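Long-range contact in intracellular serine protease (Bacillus licheniformis, PDB 4ZOQ), which probably acts as a subtilisin-family (S8) serine endopeptidase on lanthipeptides, the chain here being its N-terminal prodomain: residues E30-K41 with V57-T67. Sequence-based numbering, arbitrary orientation.
Sequences EQYLLLEHVKDK and VIEEIGFAKVT
Gln31 to Leu35 run antiparallel to Gly62 to Val66, the axes of strands 31-35 and 63-67 4.6 Å apart at 152°; four backbone hydrogen bonds join the strands, two each for Gln31 with Val66 (Gln31 N to Val66 O 2.9 Å) and Leu33 with Ala64, and Leu35 N to Gly62 O at 2.8 Å adds a fifth just before strand 63-67. Side chains then sort by alternation. Tyr32, Leu34, Phe63 and Lys65 share one face. Tyr32 and Lys65, a non-hydrogen-bonded pair, lie alongside each other, and Lys65 CB sits 3.4 Å from Tyr32 CE2. The Tyr32 and Phe63 rings are near parallel, planes at 15°, but slid so far that they barely overlap; contact falls instead between Tyr32 CB and Phe63 CZ, 4.0 Å apart. With CG trans to the backbone N (chi1 -176°), Leu34 brings CD1 to 3.7 Å from Phe63 CB. This face meets the protease chain, whose Tyr117 packs against the Tyr32 ring; an alanine in place of Tyr32 would probably deprive both Lys65's methylenes and that Tyr117 of their aromatic partner. On the other face, Leu33 and Val66 cross at about a right angle, Leu33 CD1 3.8 Å from Val66 CG1; Leu33 packs on helices 41-49 and 70-80, Val66 on 70-80. Where strand 54-58 turns into 63-67, Gly62 and Phe63 both face Ile58, a G1 beta bulge. A water donates to both Val38 O and Glu59 O. The aliphatic parts of Lys41 and Glu59 meet at right angles, Lys41 CD 3.9 Å from Glu59 CG, while Lys41 NZ and Glu59 OE1 stay beyond salt-bridge distance. Backbone bonding thus carries a largely apolar face closing the prodomain core and a mixed aromatic, aliphatic and polar one turned to the protease, consistent with subtilase propeptides that cover their enzyme with a sheet.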
ATOM      1  N   GLU A  30       4.882   8.975 -26.241  1.00 58.31           N
ATOM      2  CA  GLU A  30       4.879   8.779 -24.788  1.00 62.21           C
ATOM      3  C   GLU A  30       6.268   8.641 -24.121  1.00 62.01           C
ATOM      4  O   GLU A  30       6.924   7.612 -24.238  1.00 65.73           O
ATOM      5  CB  GLU A  30       4.048   7.554 -24.416  1.00 60.03           C
ATOM      6  CG  GLU A  30       4.042   7.305 -22.908  1.00 66.03           C
ATOM      7  CD  GLU A  30       2.998   6.299 -22.468  1.00 72.01           C
ATOM      8  OE1 GLU A  30       2.337   5.692 -23.343  1.00 72.58           O
ATOM      9  OE2 GLU A  30       2.860   6.098 -21.241  1.00 68.51           O
ATOM     10  N   GLN A  31       6.729   9.713 -23.478  1.00 60.23           N
ATOM     11  CA  GLN A  31       7.922   9.675 -22.631  1.00 60.32           C
ATOM     12  C   GLN A  31       7.727  10.393 -21.287  1.00 55.52           C
ATOM     13  O   GLN A  31       6.643  10.895 -20.996  1.00 51.85           O
ATOM     14  CB  GLN A  31       9.132  10.258 -23.354  1.00 56.91           C
ATOM     15  CG  GLN A  31       9.282   9.740 -24.751  1.00 63.45           C
ATOM     16  CD  GLN A  31      10.505  10.280 -25.417  1.00 62.54           C
ATOM     17  OE1 GLN A  31      11.178   9.570 -26.160  1.00 68.29           O
ATOM     18  NE2 GLN A  31      10.824  11.529 -25.138  1.00 59.88           N
ATOM     19  N   TYR A  32       8.776  10.412 -20.465  1.00 47.93           N
ATOM     20  CA  TYR A  32       8.694  10.984 -19.122  1.00 43.81           C
ATOM     21  C   TYR A  32       9.879  11.897 -18.822  1.00 47.65           C
ATOM     22  O   TYR A  32      11.011  11.650 -19.265  1.00 48.50           O
ATOM     23  CB  TYR A  32       8.609   9.884 -18.053  1.00 49.73           C
ATOM     24  CG  TYR A  32       7.329   9.081 -18.084  1.00 48.29           C
ATOM     25  CD1 TYR A  32       7.226   7.921 -18.855  1.00 50.42           C
ATOM     26  CD2 TYR A  32       6.221   9.479 -17.346  1.00 47.37           C
ATOM     27  CE1 TYR A  32       6.040   7.190 -18.893  1.00 52.29           C
ATOM     28  CE2 TYR A  32       5.034   8.745 -17.374  1.00 48.18           C
ATOM     29  CZ  TYR A  32       4.953   7.611 -18.150  1.00 50.54           C
ATOM     30  OH  TYR A  32       3.781   6.896 -18.167  1.00 59.33           O
ATOM     31  N   LEU A  33       9.613  12.945 -18.050  1.00 40.75           N
ATOM     32  CA  LEU A  33      10.616  13.948 -17.744  1.00 43.32           C
ATOM     33  C   LEU A  33      10.701  14.272 -16.259  1.00 44.09           C
ATOM     34  O   LEU A  33       9.684  14.423 -15.583  1.00 41.06           O
ATOM     35  CB  LEU A  33      10.319  15.253 -18.502  1.00 46.84           C
ATOM     36  CG  LEU A  33      10.757  15.513 -19.939  1.00 48.67           C
ATOM     37  CD1 LEU A  33       9.912  16.613 -20.525  1.00 47.50           C
ATOM     38  CD2 LEU A  33      12.202  15.938 -19.950  1.00 55.47           C
ATOM     39  N   LEU A  34      11.921  14.444 -15.775  1.00 40.58           N
ATOM     40  CA  LEU A  34      12.123  14.892 -14.425  1.00 41.72           C
ATOM     41  C   LEU A  34      12.917  16.200 -14.462  1.00 46.26           C
ATOM     42  O   LEU A  34      14.066  16.217 -14.892  1.00 50.68           O
ATOM     43  CB  LEU A  34      12.832  13.824 -13.585  1.00 37.80           C
ATOM     44  CG  LEU A  34      12.948  14.281 -12.135  1.00 42.24           C
ATOM     45  CD1 LEU A  34      11.551  14.493 -11.543  1.00 39.31           C
ATOM     46  CD2 LEU A  34      13.737  13.277 -11.303  1.00 44.40           C
ATOM     47  N   LEU A  35      12.287  17.313 -14.087  1.00 49.67           N
ATOM     48  CA  LEU A  35      12.994  18.595 -14.019  1.00 51.85           C
ATOM     49  C   LEU A  35      14.010  18.599 -12.879  1.00 51.69           C
ATOM     50  O   LEU A  35      13.787  18.000 -11.833  1.00 51.39           O
ATOM     51  CB  LEU A  35      12.001  19.758 -13.826  1.00 43.87           C
ATOM     52  CG  LEU A  35      10.822  19.941 -14.783  1.00 47.12           C
ATOM     53  CD1 LEU A  35       9.773  20.837 -14.170  1.00 49.66           C
ATOM     54  CD2 LEU A  35      11.295  20.547 -16.086  1.00 49.09           C
ATOM     55  N   GLU A  36      15.117  19.295 -13.072  1.00 55.93           N
ATOM     56  CA  GLU A  36      16.044  19.485 -11.981  1.00 51.51           C
ATOM     57  C   GLU A  36      15.438  20.414 -10.946  1.00 54.42           C
ATOM     58  O   GLU A  36      15.712  20.316  -9.751  1.00 57.70           O
ATOM     59  CB  GLU A  36      17.330  20.134 -12.450  1.00 55.90           C
ATOM     60  CG  GLU A  36      18.439  19.305 -13.078  1.00 69.40           C
ATOM     61  CD  GLU A  36      19.651  20.210 -13.351  1.00 77.15           C
ATOM     62  OE1 GLU A  36      19.810  21.197 -12.580  1.00 79.60           O
ATOM     63  OE2 GLU A  36      20.415  19.955 -14.316  1.00 70.03           O
ATOM     64  N   HIS A  37      14.572  21.305 -11.408  1.00 59.42           N
ATOM     65  CA  HIS A  37      13.935  22.247 -10.507  1.00 57.96           C
ATOM     66  C   HIS A  37      12.472  22.369 -10.820  1.00 55.16           C
ATOM     67  O   HIS A  37      12.089  22.611 -11.959  1.00 54.61           O
ATOM     68  CB  HIS A  37      14.591  23.626 -10.625  1.00 59.75           C
ATOM     69  CG  HIS A  37      16.072  23.612 -10.411  1.00 64.20           C
ATOM     70  ND1 HIS A  37      16.965  23.335 -11.426  1.00 63.84           N
ATOM     71  CD2 HIS A  37      16.819  23.843  -9.305  1.00 64.59           C
ATOM     72  CE1 HIS A  37      18.198  23.399 -10.956  1.00 64.34           C
ATOM     73  NE2 HIS A  37      18.136  23.704  -9.671  1.00 71.11           N
ATOM     74  N   VAL A  38      11.651  22.206  -9.794  1.00 54.83           N
ATOM     75  CA  VAL A  38      10.223  22.125 -10.002  1.00 57.60           C
ATOM     76  C   VAL A  38       9.670  23.506 -10.346  1.00 54.20           C
ATOM     77  O   VAL A  38       8.554  23.616 -10.833  1.00 54.51           O
ATOM     78  CB  VAL A  38       9.506  21.493  -8.783  1.00 54.43           C
ATOM     79  CG1 VAL A  38      10.210  20.200  -8.354  1.00 53.50           C
ATOM     80  CG2 VAL A  38       9.324  22.499  -7.652  1.00 45.67           C
ATOM     81  N   LYS A  39      10.421  24.564 -10.059  1.00 57.68           N
ATOM     82  CA  LYS A  39       9.968  25.890 -10.479  1.00 57.85           C
ATOM     83  C   LYS A  39       9.946  26.035 -11.999  1.00 58.90           C
ATOM     84  O   LYS A  39       9.312  26.953 -12.511  1.00 58.72           O
ATOM     85  CB  LYS A  39      10.802  27.005  -9.844  1.00 52.50           C
ATOM     86  CG  LYS A  39      10.546  27.170  -8.353  1.00 62.86           C
ATOM     87  CD  LYS A  39       9.030  27.195  -8.123  1.00 64.17           C
ATOM     88  CE  LYS A  39       8.620  27.919  -6.853  1.00 72.34           C
ATOM     89  NZ  LYS A  39       7.280  28.576  -7.033  1.00 76.13           N
ATOM     90  N   ASP A  40      10.631  25.145 -12.719  1.00 55.27           N
ATOM     91  CA  ASP A  40      10.642  25.235 -14.180  1.00 54.98           C
ATOM     92  C   ASP A  40       9.472  24.490 -14.851  1.00 54.62           C
ATOM     93  O   ASP A  40       9.511  24.224 -16.052  1.00 55.26           O
ATOM     94  CB  ASP A  40      11.969  24.730 -14.756  1.00 57.29           C
ATOM     95  CG  ASP A  40      13.168  25.501 -14.228  1.00 64.40           C
ATOM     96  OD1 ASP A  40      12.980  26.658 -13.789  1.00 68.98           O
ATOM     97  OD2 ASP A  40      14.300  24.968 -14.289  1.00 58.90           O
ATOM     98  N   LYS A  41       8.406  24.232 -14.099  1.00 49.93           N
ATOM     99  CA  LYS A  41       7.238  23.563 -14.648  1.00 52.23           C
ATOM    100  C   LYS A  41       6.603  24.433 -15.740  1.00 60.46           C
ATOM    101  O   LYS A  41       6.188  23.944 -16.798  1.00 57.77           O
ATOM    102  CB  LYS A  41       6.237  23.259 -13.544  1.00 52.61           C
ATOM    103  CG  LYS A  41       4.841  22.870 -14.009  1.00 55.16           C
ATOM    104  CD  LYS A  41       3.829  23.176 -12.918  1.00 52.47           C
ATOM    105  CE  LYS A  41       2.411  22.771 -13.291  1.00 56.90           C
ATOM    106  NZ  LYS A  41       1.609  23.864 -13.901  1.00 56.09           N
ATOM    107  N   VAL A  57       2.195  17.248 -15.762  1.00 43.30           N
ATOM    108  CA  VAL A  57       3.223  17.413 -14.754  1.00 43.92           C
ATOM    109  C   VAL A  57       2.642  17.242 -13.382  1.00 46.22           C
ATOM    110  O   VAL A  57       1.549  17.746 -13.100  1.00 45.91           O
ATOM    111  CB  VAL A  57       3.885  18.785 -14.822  1.00 45.95           C
ATOM    112  CG1 VAL A  57       5.156  18.792 -13.988  1.00 42.77           C
ATOM    113  CG2 VAL A  57       4.189  19.126 -16.249  1.00 47.66           C
ATOM    114  N   ILE A  58       3.354  16.471 -12.561  1.00 43.25           N
ATOM    115  CA  ILE A  58       3.125  16.403 -11.127  1.00 39.78           C
ATOM    116  C   ILE A  58       3.968  17.490 -10.497  1.00 40.44           C
ATOM    117  O   ILE A  58       5.168  17.308 -10.274  1.00 39.03           O
ATOM    118  CB  ILE A  58       3.469  14.995 -10.530  1.00 40.52           C
ATOM    119  CG1 ILE A  58       2.722  13.894 -11.274  1.00 38.44           C
ATOM    120  CG2 ILE A  58       3.108  14.913  -9.039  1.00 38.85           C
ATOM    121  CD1 ILE A  58       3.246  12.504 -10.993  1.00 37.33           C
ATOM    122  N   GLU A  59       3.344  18.634 -10.237  1.00 48.08           N
ATOM    123  CA  GLU A  59       4.069  19.867  -9.909  1.00 47.59           C
ATOM    124  C   GLU A  59       5.043  19.772  -8.739  1.00 44.79           C
ATOM    125  O   GLU A  59       6.150  20.296  -8.794  1.00 42.90           O
ATOM    126  CB  GLU A  59       3.060  20.966  -9.579  1.00 50.37           C
ATOM    127  CG  GLU A  59       3.695  22.277  -9.145  1.00 57.02           C
ATOM    128  CD  GLU A  59       2.665  23.381  -8.990  1.00 68.87           C
ATOM    129  OE1 GLU A  59       1.508  23.177  -9.427  1.00 70.77           O
ATOM    130  OE2 GLU A  59       2.993  24.425  -8.379  1.00 75.45           O
ATOM    131  N   GLU A  60       4.623  19.110  -7.673  1.00 46.83           N
ATOM    132  CA  GLU A  60       5.409  19.099  -6.449  1.00 40.79           C
ATOM    133  C   GLU A  60       6.717  18.348  -6.595  1.00 35.04           C
ATOM    134  O   GLU A  60       7.655  18.574  -5.849  1.00 39.56           O
ATOM    135  CB  GLU A  60       4.590  18.529  -5.299  1.00 42.05           C
ATOM    136  CG  GLU A  60       3.412  19.413  -4.884  1.00 38.74           C
ATOM    137  CD  GLU A  60       2.188  19.187  -5.738  1.00 42.42           C
ATOM    138  OE1 GLU A  60       2.305  18.564  -6.813  1.00 44.02           O
ATOM    139  OE2 GLU A  60       1.088  19.612  -5.328  1.00 43.33           O
ATOM    140  N   ILE A  61       6.779  17.441  -7.547  1.00 38.68           N
ATOM    141  CA  ILE A  61       7.989  16.645  -7.739  1.00 42.11           C
ATOM    142  C   ILE A  61       8.628  16.897  -9.112  1.00 42.96           C
ATOM    143  O   ILE A  61       9.664  16.309  -9.437  1.00 43.15           O
ATOM    144  CB  ILE A  61       7.716  15.124  -7.507  1.00 41.85           C
ATOM    145  CG1 ILE A  61       6.650  14.584  -8.448  1.00 35.31           C
ATOM    146  CG2 ILE A  61       7.329  14.860  -6.031  1.00 35.57           C
ATOM    147  CD1 ILE A  61       6.545  13.077  -8.379  1.00 35.70           C
ATOM    148  N   GLY A  62       7.961  17.689  -9.952  1.00 42.51           N
ATOM    149  CA  GLY A  62       8.557  18.128 -11.203  1.00 43.18           C
ATOM    150  C   GLY A  62       8.781  16.999 -12.183  1.00 39.18           C
ATOM    151  O   GLY A  62       9.787  16.962 -12.888  1.00 39.00           O
ATOM    152  N   PHE A  63       7.822  16.088 -12.221  1.00 37.42           N
ATOM    153  CA  PHE A  63       7.893  14.882 -13.021  1.00 39.83           C
ATOM    154  C   PHE A  63       6.704  14.822 -13.968  1.00 42.09           C
ATOM    155  O   PHE A  63       5.544  14.893 -13.546  1.00 43.80           O
ATOM    156  CB  PHE A  63       7.957  13.659 -12.084  1.00 40.97           C
ATOM    157  CG  PHE A  63       8.231  12.351 -12.779  1.00 42.65           C
ATOM    158  CD1 PHE A  63       9.397  12.149 -13.495  1.00 41.14           C
ATOM    159  CD2 PHE A  63       7.324  11.300 -12.676  1.00 42.36           C
ATOM    160  CE1 PHE A  63       9.644  10.942 -14.124  1.00 42.54           C
ATOM    161  CE2 PHE A  63       7.573  10.087 -13.301  1.00 44.83           C
ATOM    162  CZ  PHE A  63       8.739   9.912 -14.027  1.00 44.47           C
ATOM    163  N   ALA A  64       6.986  14.669 -15.251  1.00 39.94           N
ATOM    164  CA  ALA A  64       5.944  14.857 -16.241  1.00 46.04           C
ATOM    165  C   ALA A  64       5.839  13.717 -17.233  1.00 43.37           C
ATOM    166  O   ALA A  64       6.839  13.123 -17.614  1.00 42.93           O
ATOM    167  CB  ALA A  64       6.171  16.172 -16.985  1.00 43.34           C
ATOM    168  N   LYS A  65       4.627  13.441 -17.681  1.00 40.75           N
ATOM    169  CA  LYS A  65       4.467  12.494 -18.766  1.00 48.40           C
ATOM    170  C   LYS A  65       4.140  13.301 -20.022  1.00 53.47           C
ATOM    171  O   LYS A  65       3.222  14.121 -20.043  1.00 52.49           O
ATOM    172  CB  LYS A  65       3.377  11.453 -18.464  1.00 48.26           C
ATOM    173  CG  LYS A  65       2.825  10.735 -19.701  1.00 54.81           C
ATOM    174  CD  LYS A  65       1.718   9.732 -19.360  1.00 52.93           C
ATOM    175  CE  LYS A  65       0.553  10.381 -18.655  1.00 60.52           C
ATOM    176  NZ  LYS A  65      -0.142  11.413 -19.479  1.00 75.15           N
ATOM    177  N   VAL A  66       4.937  13.107 -21.059  1.00 54.30           N
ATOM    178  CA  VAL A  66       4.749  13.873 -22.276  1.00 57.35           C
ATOM    179  C   VAL A  66       4.271  12.917 -23.361  1.00 57.76           C
ATOM    180  O   VAL A  66       4.848  11.857 -23.592  1.00 54.90           O
ATOM    181  CB  VAL A  66       6.037  14.619 -22.715  1.00 51.63           C
ATOM    182  CG1 VAL A  66       6.408  15.674 -21.690  1.00 51.69           C
ATOM    183  CG2 VAL A  66       7.180  13.659 -22.896  1.00 53.30           C
ATOM    184  N   THR A  67       3.169  13.289 -23.992  1.00 58.21           N
ATOM    185  CA  THR A  67       2.573  12.485 -25.041  1.00 58.65           C
ATOM    186  C   THR A  67       2.285  13.414 -26.197  1.00 61.39           C
ATOM    187  O   THR A  67       2.017  14.599 -26.007  1.00 63.56           O
ATOM    188  CB  THR A  67       1.268  11.784 -24.594  1.00 61.10           C
ATOM    189  OG1 THR A  67       0.271  12.767 -24.276  1.00 62.94           O
ATOM    190  CG2 THR A  67       1.518  10.918 -23.360  1.00 61.06           C
TER
HETATM  191  O   HOH W   1       7.333  21.002 -11.541  1.00 48.40           O